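Beta-agarase AgaA (Microbulbifer thermotolerans, PDB 3WZ1) cleaves the beta-1,4-galactosidic linkages of agarose from within the chain, releasing mainly neoagarotetraose, with its GH16 catalytic domain described here. Local coordinates at residues 193-199 against 226-232; 103-107 against 118-122; 131-135 against 149-153; 186-190 against 202-206; 24-29 against 44-48. All coordinates share one frame; numbering follows the deposited sequence.

Interaction 1: 193-199 against 226-232; sequences WRDPWHL and TGLSKPM. With NA (sodium ion), chain C.
The indole of Trp-193 reaches edge-first into the loop 226-232. Its NE1 donates to the backbone O of Leu-228 at 2.9 Å, the oxygen lying in the ring plane while the N-H stands above the carbonyl plane, and the bond is bent to 148°. Farther along the same edge CH2 lies 3.3 Å from the O of Lys-230, and Met-232 brings SD over one face of the six-membered ring, a Met-aromatic contact. A chi1 of 176° swings the indole away from its own backbone N, and the edge from NE1 to CH2 faces the two carbonyls. A leucine in its place would probably leave the Leu-228 carbonyl without this donor and open a gap beside the Met-232 sulfur.

At the turn, the N of Leu-228 donates to Pro-196 O at 2.9 Å, on a lone pair in the carbonyl plane. Gly-227 CA sits over the Trp-197 six-membered ring, 3.7 Å from its centroid, where any CB would clash. Asp-195 OD1 accepts from Trp-197 N in an Asx turn. Behind it Thr-226 OG1, also bonded to Thr-223 O, Gly-227 O and Ser-229 OG bind the sodium ion at 2.4 Å each, with Glu-128 and a water. The contact fastens the hairpin turn between strands 187-195 and 198-203 to the loop before strand 232-239, with Ile-130 of strand 128-135 against Trp-193 and Met-232 and Ile-217 of helix 214-217 against Trp-197.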
# COMPACT_ATOMS: atom_id res chain seq x y z
N TRP A 193 3.96 -5.29 11.77
CA TRP A 193 4.88 -4.29 12.26
C TRP A 193 4.95 -4.52 13.76
O TRP A 193 4.15 -3.97 14.53
CB TRP A 193 4.37 -2.91 11.90
CG TRP A 193 5.14 -1.73 12.40
CD1 TRP A 193 6.44 -1.69 12.83
CD2 TRP A 193 4.65 -0.39 12.48
NE1 TRP A 193 6.78 -0.40 13.19
CE2 TRP A 193 5.69 0.41 13.00
CE3 TRP A 193 3.41 0.21 12.17
CZ2 TRP A 193 5.53 1.78 13.19
CZ3 TRP A 193 3.25 1.54 12.39
CH2 TRP A 193 4.31 2.33 12.89
N ARG A 194 5.88 -5.37 14.17
CA ARG A 194 5.96 -5.84 15.56
C ARG A 194 6.60 -4.83 16.50
O ARG A 194 6.09 -4.61 17.60
CB ARG A 194 6.71 -7.16 15.65
CG ARG A 194 6.67 -7.81 17.03
CD ARG A 194 7.56 -9.04 17.03
NE ARG A 194 8.97 -8.66 17.14
CZ ARG A 194 9.98 -9.50 17.05
NH1 ARG A 194 9.79 -10.80 16.81
NH2 ARG A 194 11.21 -9.04 17.21
N ASP A 195 7.70 -4.25 16.05
CA ASP A 195 8.47 -3.29 16.83
C ASP A 195 9.35 -2.53 15.84
O ASP A 195 9.31 -2.82 14.64
CB ASP A 195 9.24 -4.00 17.97
CG ASP A 195 10.25 -5.01 17.48
OD1 ASP A 195 11.17 -4.64 16.72
OD2 ASP A 195 10.14 -6.19 17.88
N PRO A 196 10.12 -1.54 16.30
CA PRO A 196 10.83 -0.70 15.34
C PRO A 196 11.89 -1.42 14.51
O PRO A 196 12.38 -0.85 13.55
CB PRO A 196 11.51 0.35 16.24
CG PRO A 196 10.57 0.47 17.40
CD PRO A 196 10.14 -0.95 17.64
N TRP A 197 12.26 -2.64 14.89
CA TRP A 197 13.30 -3.39 14.22
C TRP A 197 12.82 -4.72 13.63
O TRP A 197 13.65 -5.57 13.28
CB TRP A 197 14.45 -3.65 15.19
CG TRP A 197 14.99 -2.40 15.77
CD1 TRP A 197 14.85 -1.95 17.05
CD2 TRP A 197 15.72 -1.38 15.07
NE1 TRP A 197 15.48 -0.75 17.20
CE2 TRP A 197 16.01 -0.37 16.00
CE3 TRP A 197 16.17 -1.24 13.76
CZ2 TRP A 197 16.73 0.78 15.65
CZ3 TRP A 197 16.86 -0.09 13.42
CH2 TRP A 197 17.15 0.89 14.37
N HIS A 198 11.51 -4.91 13.47
CA HIS A 198 11.02 -6.21 13.04
C HIS A 198 9.72 -6.12 12.27
O HIS A 198 8.69 -5.75 12.83
CB HIS A 198 10.87 -7.11 14.25
CG HIS A 198 10.59 -8.54 13.90
ND1 HIS A 198 11.59 -9.47 13.76
CD2 HIS A 198 9.43 -9.19 13.68
CE1 HIS A 198 11.06 -10.64 13.45
NE2 HIS A 198 9.75 -10.50 13.40
N LEU A 199 9.81 -6.47 11.00
CA LEU A 199 8.67 -6.59 10.08
C LEU A 199 8.55 -8.00 9.54
O LEU A 199 9.55 -8.62 9.14
CB LEU A 199 8.89 -5.66 8.89
CG LEU A 199 9.12 -4.18 9.17
CD1 LEU A 199 9.37 -3.47 7.87
CD2 LEU A 199 7.93 -3.54 9.88
N THR A 226 16.35 4.83 16.43
CA THR A 226 14.97 4.64 16.86
C THR A 226 14.18 3.62 16.05
O THR A 226 13.14 3.14 16.52
CB THR A 226 14.19 5.97 16.86
OG1 THR A 226 14.07 6.46 15.51
CG2 THR A 226 14.88 7.04 17.70
N GLY A 227 14.65 3.30 14.85
CA GLY A 227 13.96 2.35 13.97
C GLY A 227 12.64 2.86 13.43
O GLY A 227 12.36 4.06 13.43
N LEU A 228 11.80 1.93 12.99
CA LEU A 228 10.48 2.26 12.45
C LEU A 228 9.52 2.37 13.61
O LEU A 228 8.90 1.40 14.04
CB LEU A 228 10.04 1.18 11.48
CG LEU A 228 10.92 1.04 10.25
CD1 LEU A 228 10.57 -0.23 9.49
CD2 LEU A 228 10.79 2.27 9.37
N SER A 229 9.45 3.57 14.17
CA SER A 229 8.81 3.81 15.47
C SER A 229 7.76 4.91 15.50
O SER A 229 6.96 4.96 16.43
CB SER A 229 9.89 4.11 16.51
OG SER A 229 10.56 5.32 16.20
N LYS A 230 7.76 5.80 14.50
CA LYS A 230 6.81 6.89 14.46
C LYS A 230 5.43 6.39 14.08
O LYS A 230 5.31 5.40 13.34
CB LYS A 230 7.27 7.98 13.48
CG LYS A 230 8.57 8.64 13.92
CD LYS A 230 9.20 9.52 12.86
CE LYS A 230 10.45 10.16 13.46
NZ LYS A 230 11.25 11.01 12.54
N PRO A 231 4.37 7.05 14.58
CA PRO A 231 3.05 6.65 14.09
C PRO A 231 2.96 6.82 12.58
O PRO A 231 3.55 7.76 12.03
CB PRO A 231 2.11 7.63 14.79
CG PRO A 231 2.88 8.15 15.97
CD PRO A 231 4.30 8.18 15.52
N MET A 232 2.27 5.91 11.90
CA MET A 232 2.18 5.99 10.45
C MET A 232 0.73 5.94 9.98
O MET A 232 -0.08 5.16 10.50
CB MET A 232 2.94 4.85 9.78
CG MET A 232 4.43 4.84 10.07
SD MET A 232 5.24 3.55 9.12
CE MET A 232 6.82 3.49 9.98
NA NA C . 11.96 6.14 14.48
O HOH W 1 11.49 8.18 16.03

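Interaction 2: 103-107 against 118-122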
# COMPACT_ATOMS: atom_id res chain seq x y z
N TYR A 103 -0.80 -5.57 13.09
CA TYR A 103 -0.85 -6.32 11.83
C TYR A 103 -1.73 -5.54 10.87
O TYR A 103 -2.85 -5.19 11.22
CB TYR A 103 -1.43 -7.73 12.03
CG TYR A 103 -1.50 -8.54 10.76
CD1 TYR A 103 -0.35 -9.06 10.17
CD2 TYR A 103 -2.72 -8.74 10.11
CE1 TYR A 103 -0.40 -9.78 9.00
CE2 TYR A 103 -2.77 -9.45 8.92
CZ TYR A 103 -1.61 -9.96 8.37
OH TYR A 103 -1.66 -10.68 7.19
N MET A 104 -1.23 -5.28 9.66
CA MET A 104 -1.88 -4.40 8.69
C MET A 104 -1.99 -5.14 7.36
O MET A 104 -0.96 -5.56 6.83
CB MET A 104 -1.02 -3.14 8.49
CG MET A 104 -0.54 -2.54 9.80
SD MET A 104 0.48 -1.04 9.61
CE MET A 104 1.92 -1.69 8.79
N GLU A 105 -3.20 -5.29 6.83
CA GLU A 105 -3.42 -6.17 5.68
C GLU A 105 -4.44 -5.61 4.72
O GLU A 105 -5.46 -5.06 5.15
CB GLU A 105 -3.88 -7.54 6.19
CG GLU A 105 -3.96 -8.62 5.12
CD GLU A 105 -4.75 -9.80 5.63
OE1 GLU A 105 -6.00 -9.72 5.60
OE2 GLU A 105 -4.10 -10.76 5.99
N ALA A 106 -4.19 -5.78 3.42
CA ALA A 106 -5.19 -5.45 2.41
C ALA A 106 -5.46 -6.66 1.55
O ALA A 106 -4.56 -7.45 1.29
CB ALA A 106 -4.72 -4.33 1.51
N ARG A 107 -6.70 -6.78 1.09
CA ARG A 107 -7.04 -7.72 0.03
C ARG A 107 -7.38 -6.89 -1.19
O ARG A 107 -8.27 -6.04 -1.15
CB ARG A 107 -8.22 -8.62 0.44
CG ARG A 107 -8.66 -9.58 -0.67
CD ARG A 107 -9.73 -10.55 -0.21
NE ARG A 107 -9.87 -11.62 -1.21
CZ ARG A 107 -10.87 -11.75 -2.08
NH1 ARG A 107 -11.89 -10.90 -2.11
NH2 ARG A 107 -10.86 -12.76 -2.93
N ASP A 118 -0.62 0.63 -4.61
CA ASP A 118 -0.00 0.74 -3.28
C ASP A 118 -0.97 0.62 -2.10
O ASP A 118 -2.09 1.16 -2.14
CB ASP A 118 0.74 2.07 -3.11
CG ASP A 118 1.77 2.32 -4.20
OD1 ASP A 118 2.50 1.36 -4.54
OD2 ASP A 118 1.88 3.50 -4.67
N PHE A 119 -0.50 -0.05 -1.05
CA PHE A 119 -1.10 -0.03 0.29
C PHE A 119 0.09 0.12 1.20
O PHE A 119 0.94 -0.78 1.28
CB PHE A 119 -1.88 -1.32 0.57
CG PHE A 119 -2.33 -1.47 2.01
CD1 PHE A 119 -3.12 -0.51 2.63
CD2 PHE A 119 -1.99 -2.62 2.72
CE1 PHE A 119 -3.57 -0.71 3.95
CE2 PHE A 119 -2.42 -2.81 4.03
CZ PHE A 119 -3.21 -1.87 4.63
N TRP A 120 0.20 1.29 1.83
CA TRP A 120 1.45 1.64 2.48
C TRP A 120 1.22 2.62 3.63
O TRP A 120 0.10 3.06 3.87
CB TRP A 120 2.44 2.19 1.46
CG TRP A 120 2.05 3.46 0.81
CD1 TRP A 120 0.98 3.68 -0.02
CD2 TRP A 120 2.76 4.71 0.87
NE1 TRP A 120 0.98 4.96 -0.48
CE2 TRP A 120 2.05 5.63 0.06
CE3 TRP A 120 3.91 5.13 1.52
CZ2 TRP A 120 2.47 6.95 -0.10
CZ3 TRP A 120 4.31 6.44 1.37
CH2 TRP A 120 3.60 7.34 0.56
N PHE A 121 2.32 2.91 4.33
CA PHE A 121 2.30 3.62 5.60
C PHE A 121 3.40 4.63 5.67
O PHE A 121 4.51 4.36 5.25
CB PHE A 121 2.43 2.59 6.75
CG PHE A 121 1.25 1.67 6.78
CD1 PHE A 121 0.13 2.01 7.54
CD2 PHE A 121 1.19 0.59 5.93
CE1 PHE A 121 -1.03 1.24 7.47
CE2 PHE A 121 0.04 -0.17 5.85
CZ PHE A 121 -1.06 0.16 6.62
N LEU A 122 3.07 5.81 6.16
CA LEU A 122 4.05 6.91 6.23
C LEU A 122 3.83 7.75 7.47
O LEU A 122 2.71 8.08 7.81
CB LEU A 122 3.93 7.80 4.98
CG LEU A 122 4.99 8.87 4.77
CD1 LEU A 122 6.37 8.25 4.57
CD2 LEU A 122 4.60 9.73 3.58
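Met-104 meets Phe-121 with nearly its whole side chain. Its CB lies 3.8 Å from CZ at the far end of the phenyl ring. CG stands beside the backbone N (chi1 -46°) and carries SD over the middle of the ring, 3.5 Å from the centroid and close to the ring normal. A bend at the last torsion (chi3 -65°) then folds CE back onto the same face, where it makes a CH-pi contact at 3.8 Å from the centroid, nearest to CD2 and CE2. Sulfur and methyl together therefore cover one face of Phe-121 in a Met-aromatic contact.

No hydrogen bond joins the two segments: strands 103-107 and 118-122 run antiparallel at 156° with their axes 8.4 Å apart, facing each other across the hydrophobic interior of the beta-jelly roll, the GH16 fold. Two residues on, Ala-106 makes a CH-pi contact, its CB over one face of Phe-119, offset toward the rim, with CD2 at 3.4 Å. The other face of Phe-119 is taken by CE2 of Phe-121. The Phe-119 ring also brings CE2 to 3.5 Å from the backbone C of Glu-105. From strand 264-276, Phe-271 touches both Met-104 and Phe-121, and Val-269 packs on Phe-119.

Interaction 3: 131-135 against 149-153; sequences DVIEA and RLHLS
Glu-134 and His-151 run abreast in the same direction, with carboxylate and imidazole planes only 10° apart. ND1 of His-151 donates to Glu-134 OE1 at 2.6 Å, using the anti lone pair of the carboxylate and keeping within the ring plane, so the two flat groups form one nearly continuous plate. Both side chains leave the backbone with CG anti to N (chi1 178° for Glu-134, -173° for His-151), which, with the backbone bond between them, lets the two lie alongside. Ser-153 CB lies over one face of the imidazole, and Trp-173 stacks with the same ring. The other carboxylate oxygen, OE2, has Gln-241 NE2 as its partner, so both ends of the group are steered.

Glu-134 is the predicted proton donor and Glu-129 the predicted nucleophile; with Asp-131 between them they spell the bulged ExDxxE signature of GH16 on strand 128-135. Against strand 116-123 this strand makes a classic beta bulge, Val-132 and Ile-133 sharing Phe-119 as partner. Toward strand 150-158 the chain turns a corner here and the direct bonds are spaced apart: Asp-131 N donates to Ser-153 O at 3.0 Å in an antiparallel hydrogen-bonded pair, and farther on His-151 N donates to Glu-134 O at 2.9 Å, nearly along the C=O axis. Between these bonds a water accepts from Glu-134 N at 2.9 Å and lies within hydrogen-bonding distance of the carbonyl oxygens of Val-132 and His-151. Away from the carboxylates, the methyl of Ala-135 rests 3.8 Å from CD2 of Leu-150, whose side chain also touches Val-189 and Trp-182.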
# COMPACT_ATOMS: atom_id res chain seq x y z
N ASP A 131 5.97 -0.33 3.25
CA ASP A 131 5.21 -0.68 2.03
C ASP A 131 4.69 -2.11 2.07
O ASP A 131 5.49 -3.07 1.95
CB ASP A 131 6.10 -0.53 0.82
CG ASP A 131 6.74 0.82 0.78
OD1 ASP A 131 5.94 1.80 0.72
OD2 ASP A 131 7.98 0.90 0.85
N VAL A 132 3.37 -2.25 2.15
CA VAL A 132 2.74 -3.56 2.28
C VAL A 132 2.42 -4.09 0.88
O VAL A 132 3.02 -5.08 0.44
CB VAL A 132 1.49 -3.52 3.20
CG1 VAL A 132 0.84 -4.88 3.30
CG2 VAL A 132 1.88 -3.01 4.59
N ILE A 133 1.51 -3.43 0.15
CA ILE A 133 1.37 -3.65 -1.30
C ILE A 133 2.09 -2.52 -2.03
O ILE A 133 1.78 -1.33 -1.83
CB ILE A 133 -0.09 -3.77 -1.80
CG1 ILE A 133 -0.81 -4.93 -1.12
CG2 ILE A 133 -0.12 -3.91 -3.33
CD1 ILE A 133 -2.25 -5.09 -1.53
N GLU A 134 3.07 -2.89 -2.84
CA GLU A 134 3.65 -1.99 -3.84
C GLU A 134 4.01 -2.89 -5.01
O GLU A 134 4.92 -3.71 -4.91
CB GLU A 134 4.88 -1.25 -3.33
CG GLU A 134 5.51 -0.35 -4.38
CD GLU A 134 6.58 0.55 -3.82
OE1 GLU A 134 7.67 0.06 -3.44
OE2 GLU A 134 6.32 1.77 -3.70
N ALA A 135 3.28 -2.76 -6.10
CA ALA A 135 3.44 -3.69 -7.19
C ALA A 135 2.91 -3.10 -8.47
O ALA A 135 2.09 -2.16 -8.45
CB ALA A 135 2.71 -4.97 -6.86
N ARG A 149 5.68 -10.18 -9.57
CA ARG A 149 6.40 -9.79 -8.36
C ARG A 149 5.56 -8.84 -7.47
O ARG A 149 4.82 -8.00 -7.98
CB ARG A 149 7.73 -9.12 -8.76
CG ARG A 149 8.59 -9.93 -9.75
CD ARG A 149 9.72 -10.62 -9.03
NE ARG A 149 10.33 -11.88 -9.52
CZ ARG A 149 10.12 -12.61 -10.63
NH1 ARG A 149 9.29 -12.32 -11.62
NH2 ARG A 149 10.82 -13.73 -10.72
N LEU A 150 5.72 -8.96 -6.16
CA LEU A 150 5.24 -7.96 -5.17
C LEU A 150 6.49 -7.35 -4.54
O LEU A 150 7.39 -8.07 -4.11
CB LEU A 150 4.39 -8.62 -4.09
CG LEU A 150 3.10 -9.28 -4.57
CD1 LEU A 150 2.48 -10.14 -3.45
CD2 LEU A 150 2.09 -8.25 -5.09
N HIS A 151 6.58 -6.03 -4.50
CA HIS A 151 7.72 -5.38 -3.89
C HIS A 151 7.44 -5.27 -2.40
O HIS A 151 6.51 -4.57 -1.98
CB HIS A 151 7.94 -4.00 -4.50
CG HIS A 151 9.20 -3.35 -4.06
ND1 HIS A 151 9.27 -2.01 -3.75
CD2 HIS A 151 10.45 -3.84 -3.87
CE1 HIS A 151 10.50 -1.70 -3.38
NE2 HIS A 151 11.24 -2.80 -3.48
N LEU A 152 8.24 -5.97 -1.60
CA LEU A 152 8.08 -5.99 -0.13
C LEU A 152 9.17 -5.15 0.45
O LEU A 152 10.33 -5.53 0.39
CB LEU A 152 8.20 -7.42 0.39
CG LEU A 152 7.29 -8.46 -0.28
CD1 LEU A 152 7.54 -9.83 0.33
CD2 LEU A 152 5.83 -8.08 -0.17
N SER A 153 8.82 -3.99 0.99
CA SER A 153 9.85 -3.03 1.33
C SER A 153 9.44 -2.04 2.40
O SER A 153 8.33 -2.09 2.94
CB SER A 153 10.36 -2.31 0.06
OG SER A 153 11.67 -1.75 0.30
O HOH W 2 3.95 -5.60 -2.23

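Interaction 4: 186-190 against 202-206; sequences FHRVG and YVDGK
Asp-204 is held by both oxygens of its carboxylate. OD2 takes the ND1 hydrogen of His-187 at 2.7 Å, on its syn lone pair and in the imidazole plane, in a nearly straight bond (168°); ring and carboxylate planes are turned 36° apart. OD1 accepts from the backbone N of Arg-188 at 2.9 Å. A leucine here would probably leave His-187 ND1 and the Arg-188 N-H without these acceptors and the imidazole freer to turn.

Backbone bonds continue the pairing: Asp-204 N donates to Arg-188 O at 2.8 Å, and Gly-190 and Tyr-202 exchange two bonds as an antiparallel hydrogen-bonded pair. Val-189 and Val-203 form the non-hydrogen-bonded pair between them. A water links Gly-205 N, at 3.0 Å, more weakly to Arg-188 O.

The one charged pair leads outward, from Arg-188 NH1 to Glu-105 in a salt bridge. By packing, the same guanidinium lays one face against Gly-205, its NH2 3.3 Å from CA, where a CB would clash.

The type I' turn from Val-203 to Lys-206 leads into strand 206-212, and strand 187-195 pairs along its other edge with strand 102-109; Val-189 packs on Val-132 and Ile-133 of strand 128-135.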
# COMPACT_ATOMS: atom_id res chain seq x y z
N PHE A 186 -7.80 -11.04 -6.72
CA PHE A 186 -7.58 -10.46 -5.40
C PHE A 186 -6.62 -11.34 -4.58
O PHE A 186 -6.76 -12.55 -4.54
CB PHE A 186 -8.88 -10.26 -4.65
CG PHE A 186 -9.69 -9.13 -5.19
CD1 PHE A 186 -10.50 -9.32 -6.29
CD2 PHE A 186 -9.62 -7.88 -4.62
CE1 PHE A 186 -11.25 -8.27 -6.80
CE2 PHE A 186 -10.36 -6.82 -5.13
CZ PHE A 186 -11.17 -7.02 -6.23
N HIS A 187 -5.65 -10.70 -3.95
CA HIS A 187 -4.71 -11.38 -3.05
C HIS A 187 -4.64 -10.60 -1.77
O HIS A 187 -4.93 -9.39 -1.76
CB HIS A 187 -3.32 -11.43 -3.67
CG HIS A 187 -3.24 -12.35 -4.84
ND1 HIS A 187 -2.97 -13.69 -4.71
CD2 HIS A 187 -3.45 -12.12 -6.16
CE1 HIS A 187 -3.00 -14.26 -5.90
NE2 HIS A 187 -3.27 -13.33 -6.80
N ARG A 188 -4.25 -11.26 -0.69
CA ARG A 188 -4.12 -10.52 0.54
C ARG A 188 -2.67 -10.40 0.92
O ARG A 188 -1.91 -11.37 0.81
CB ARG A 188 -5.02 -11.06 1.65
CG ARG A 188 -4.64 -12.35 2.24
CD ARG A 188 -5.61 -12.65 3.38
NE ARG A 188 -5.42 -13.99 3.88
CZ ARG A 188 -5.09 -14.34 5.12
NH1 ARG A 188 -4.86 -13.44 6.07
NH2 ARG A 188 -5.02 -15.64 5.42
N VAL A 189 -2.26 -9.20 1.27
CA VAL A 189 -0.88 -8.94 1.60
C VAL A 189 -0.90 -8.20 2.92
O VAL A 189 -1.61 -7.21 3.07
CB VAL A 189 -0.15 -8.13 0.52
CG1 VAL A 189 1.31 -7.99 0.84
CG2 VAL A 189 -0.33 -8.80 -0.83
N GLY A 190 -0.14 -8.69 3.89
CA GLY A 190 -0.10 -8.08 5.20
C GLY A 190 1.30 -7.94 5.76
O GLY A 190 2.23 -8.65 5.36
N TYR A 202 3.39 -11.17 4.83
CA TYR A 202 2.53 -12.32 4.59
C TYR A 202 1.75 -12.15 3.29
O TYR A 202 1.16 -11.09 3.05
CB TYR A 202 1.55 -12.49 5.74
CG TYR A 202 2.20 -12.78 7.07
CD1 TYR A 202 2.71 -11.76 7.86
CD2 TYR A 202 2.26 -14.07 7.56
CE1 TYR A 202 3.28 -12.02 9.09
CE2 TYR A 202 2.82 -14.36 8.78
CZ TYR A 202 3.34 -13.32 9.55
OH TYR A 202 3.91 -13.60 10.77
N VAL A 203 1.77 -13.18 2.44
CA VAL A 203 1.04 -13.16 1.18
C VAL A 203 0.05 -14.32 1.21
O VAL A 203 0.46 -15.47 1.40
CB VAL A 203 1.98 -13.25 -0.03
CG1 VAL A 203 1.19 -13.37 -1.33
CG2 VAL A 203 2.91 -12.04 -0.09
N ASP A 204 -1.24 -14.03 1.07
CA ASP A 204 -2.27 -15.06 1.06
C ASP A 204 -2.14 -16.03 2.25
O ASP A 204 -2.26 -17.26 2.11
CB ASP A 204 -2.29 -15.78 -0.29
CG ASP A 204 -2.66 -14.85 -1.44
OD1 ASP A 204 -3.50 -13.98 -1.19
OD2 ASP A 204 -2.15 -15.04 -2.56
N GLY A 205 -1.86 -15.45 3.42
CA GLY A 205 -1.84 -16.18 4.67
C GLY A 205 -0.54 -16.84 5.04
O GLY A 205 -0.49 -17.51 6.07
N LYS A 206 0.49 -16.66 4.24
CA LYS A 206 1.77 -17.34 4.49
C LYS A 206 2.89 -16.34 4.70
O LYS A 206 2.99 -15.36 3.97
CB LYS A 206 2.11 -18.25 3.32
CG LYS A 206 1.08 -19.35 3.07
CD LYS A 206 0.96 -20.30 4.26
CE LYS A 206 -0.02 -21.44 4.01
NZ LYS A 206 0.21 -22.09 2.69
O HOH W 3 -1.64 -12.50 4.04

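Interaction 5: 24-29 against 44-48; sequences PLSDDF and ERWKE. With NA (sodium ion), chain B.
Pro-24 offers its carbonyl oxygen to Arg-45: NE donates to O at 2.8 Å, in the carbonyl plane, and NH2 adds a weak bond to the same atom. Next, Leu-25 lays CD1 over the face of the Trp-46 six-membered ring, 4.0 Å from the centroid, with CB of Arg-45 beside it over that face. Ser-26 O accepts a hydrogen from a water 2.8 Å away, which is weakly linked to Arg-45 NH2.

Asp-27 turns toward the other segment, its CG anti to the backbone N (chi1 -163°). OD2 accepts from Trp-46 NE1 at 2.9 Å through its anti lone pair, within the indole plane, the carboxylate lying nearly coplanar with the ring; Tyr-31 OH is a second partner. OD1 takes Phe-29 N in an Asx turn. Asp-28 O, 2.3 Å from a sodium ion, belongs to a site shared with Asp-4, Gly-72 and Asp-267. Phe-29 and Trp-46 lie near parallel (28°) but slid apart, barely overlapping, with CE1 3.8 Å from NE1.

A water bridges Asp-27 OD2 and Arg-45 NH1, which form no direct salt bridge. At this junction of helix 40-45 and strand 46-48, the guanidinium charge is probably shared among the Pro-24 carbonyl, the waters and the carboxylates of Asp-27 and, at long range, Glu-44.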
# COMPACT_ATOMS: atom_id res chain seq x y z
N PRO A 24 -10.41 -0.21 14.82
CA PRO A 24 -11.57 0.37 14.12
C PRO A 24 -11.31 1.02 12.75
O PRO A 24 -12.27 1.31 12.04
CB PRO A 24 -12.10 1.40 15.11
CG PRO A 24 -10.95 1.70 16.01
CD PRO A 24 -10.18 0.43 16.12
N LEU A 25 -10.06 1.23 12.36
CA LEU A 25 -9.77 1.72 11.01
C LEU A 25 -10.13 0.68 9.94
O LEU A 25 -10.30 1.01 8.77
CB LEU A 25 -8.29 2.13 10.88
CG LEU A 25 -7.85 2.67 9.53
CD1 LEU A 25 -8.62 3.91 9.10
CD2 LEU A 25 -6.35 2.95 9.55
N SER A 26 -10.23 -0.58 10.35
CA SER A 26 -10.53 -1.66 9.41
C SER A 26 -11.83 -1.36 8.66
O SER A 26 -12.81 -0.93 9.27
CB SER A 26 -10.64 -3.00 10.14
OG SER A 26 -9.47 -3.23 10.94
N ASP A 27 -11.81 -1.57 7.35
CA ASP A 27 -12.89 -1.16 6.45
C ASP A 27 -12.98 -2.19 5.33
O ASP A 27 -12.01 -2.43 4.64
CB ASP A 27 -12.63 0.27 5.91
CG ASP A 27 -13.88 0.93 5.32
OD1 ASP A 27 -14.88 0.22 5.08
OD2 ASP A 27 -13.85 2.17 5.08
N ASP A 28 -14.16 -2.80 5.16
CA ASP A 28 -14.41 -3.69 4.03
C ASP A 28 -15.24 -3.05 2.90
O ASP A 28 -15.64 -3.73 1.97
CB ASP A 28 -14.98 -5.05 4.48
CG ASP A 28 -16.33 -4.95 5.13
OD1 ASP A 28 -16.84 -3.81 5.34
OD2 ASP A 28 -16.90 -6.02 5.45
N PHE A 29 -15.46 -1.74 2.99
CA PHE A 29 -15.92 -0.95 1.85
C PHE A 29 -17.28 -1.40 1.31
O PHE A 29 -17.55 -1.33 0.12
CB PHE A 29 -14.84 -0.93 0.75
CG PHE A 29 -13.55 -0.30 1.21
CD1 PHE A 29 -13.51 1.05 1.55
CD2 PHE A 29 -12.38 -1.05 1.32
CE1 PHE A 29 -12.35 1.62 2.01
CE2 PHE A 29 -11.22 -0.48 1.78
CZ PHE A 29 -11.20 0.86 2.11
N GLU A 44 -15.67 8.81 8.08
CA GLU A 44 -15.43 8.37 9.44
C GLU A 44 -13.99 7.89 9.63
O GLU A 44 -13.43 7.98 10.73
CB GLU A 44 -16.38 7.24 9.85
CG GLU A 44 -17.83 7.64 10.10
CD GLU A 44 -18.71 6.40 10.27
OE1 GLU A 44 -18.20 5.34 10.70
OE2 GLU A 44 -19.91 6.46 9.92
N ARG A 45 -13.40 7.36 8.56
CA ARG A 45 -12.05 6.80 8.63
C ARG A 45 -11.02 7.51 7.76
O ARG A 45 -9.83 7.53 8.11
CB ARG A 45 -12.07 5.33 8.19
CG ARG A 45 -12.77 4.42 9.17
CD ARG A 45 -12.93 3.02 8.60
NE ARG A 45 -13.48 2.16 9.64
CZ ARG A 45 -14.75 2.12 10.01
NH1 ARG A 45 -15.68 2.86 9.40
NH2 ARG A 45 -15.10 1.34 11.01
N TRP A 46 -11.47 8.02 6.62
CA TRP A 46 -10.57 8.39 5.51
C TRP A 46 -10.66 9.83 5.11
O TRP A 46 -11.69 10.48 5.28
CB TRP A 46 -10.87 7.55 4.25
CG TRP A 46 -10.88 6.06 4.53
CD1 TRP A 46 -11.97 5.26 4.64
CD2 TRP A 46 -9.74 5.24 4.81
NE1 TRP A 46 -11.58 3.97 4.95
CE2 TRP A 46 -10.22 3.94 5.06
CE3 TRP A 46 -8.36 5.46 4.85
CZ2 TRP A 46 -9.36 2.87 5.36
CZ3 TRP A 46 -7.51 4.41 5.14
CH2 TRP A 46 -8.02 3.14 5.39
N LYS A 47 -9.56 10.32 4.55
CA LYS A 47 -9.57 11.57 3.80
C LYS A 47 -9.13 11.28 2.37
O LYS A 47 -8.39 10.31 2.12
CB LYS A 47 -8.65 12.61 4.46
CG LYS A 47 -7.16 12.27 4.38
CD LYS A 47 -6.21 13.31 4.97
CE LYS A 47 -6.09 14.59 4.13
NZ LYS A 47 -5.45 14.57 2.77
N GLU A 48 -9.56 12.12 1.43
CA GLU A 48 -9.01 12.04 0.07
C GLU A 48 -7.59 12.60 0.08
O GLU A 48 -7.29 13.54 0.83
CB GLU A 48 -9.87 12.81 -0.92
CG GLU A 48 -11.23 12.14 -1.13
CD GLU A 48 -12.38 13.12 -1.25
OE1 GLU A 48 -13.15 13.00 -2.22
OE2 GLU A 48 -12.50 13.98 -0.34
NA NA B . -15.12 -5.41 0.45
O HOH W 4 -13.83 -1.81 11.70
O HOH W 5 -15.42 3.91 6.68

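How the interactions relate
From the N terminus, interaction 5 comes first, closing the loop that includes helix 40-45 and joining a sodium-bound loop to strand 46-48. Interaction 2 follows, bringing strands 102-109 and 116-123 together across the core; interaction 3 then closes the connection that contains helix 144-147, and includes the predicted proton donor. These three stand in series. Interactions 4 and 1 cross, their segments alternating: both use the hairpin of strands 187-195 and 198-203, interaction 4 at its open end and interaction 1 at its turn, reaching on to the loop before strand 232-239. Interaction 2 touches interactions 1, 3 and 4, and 3 meets 4 through valine packing, whereas interaction 5 touches none of the others.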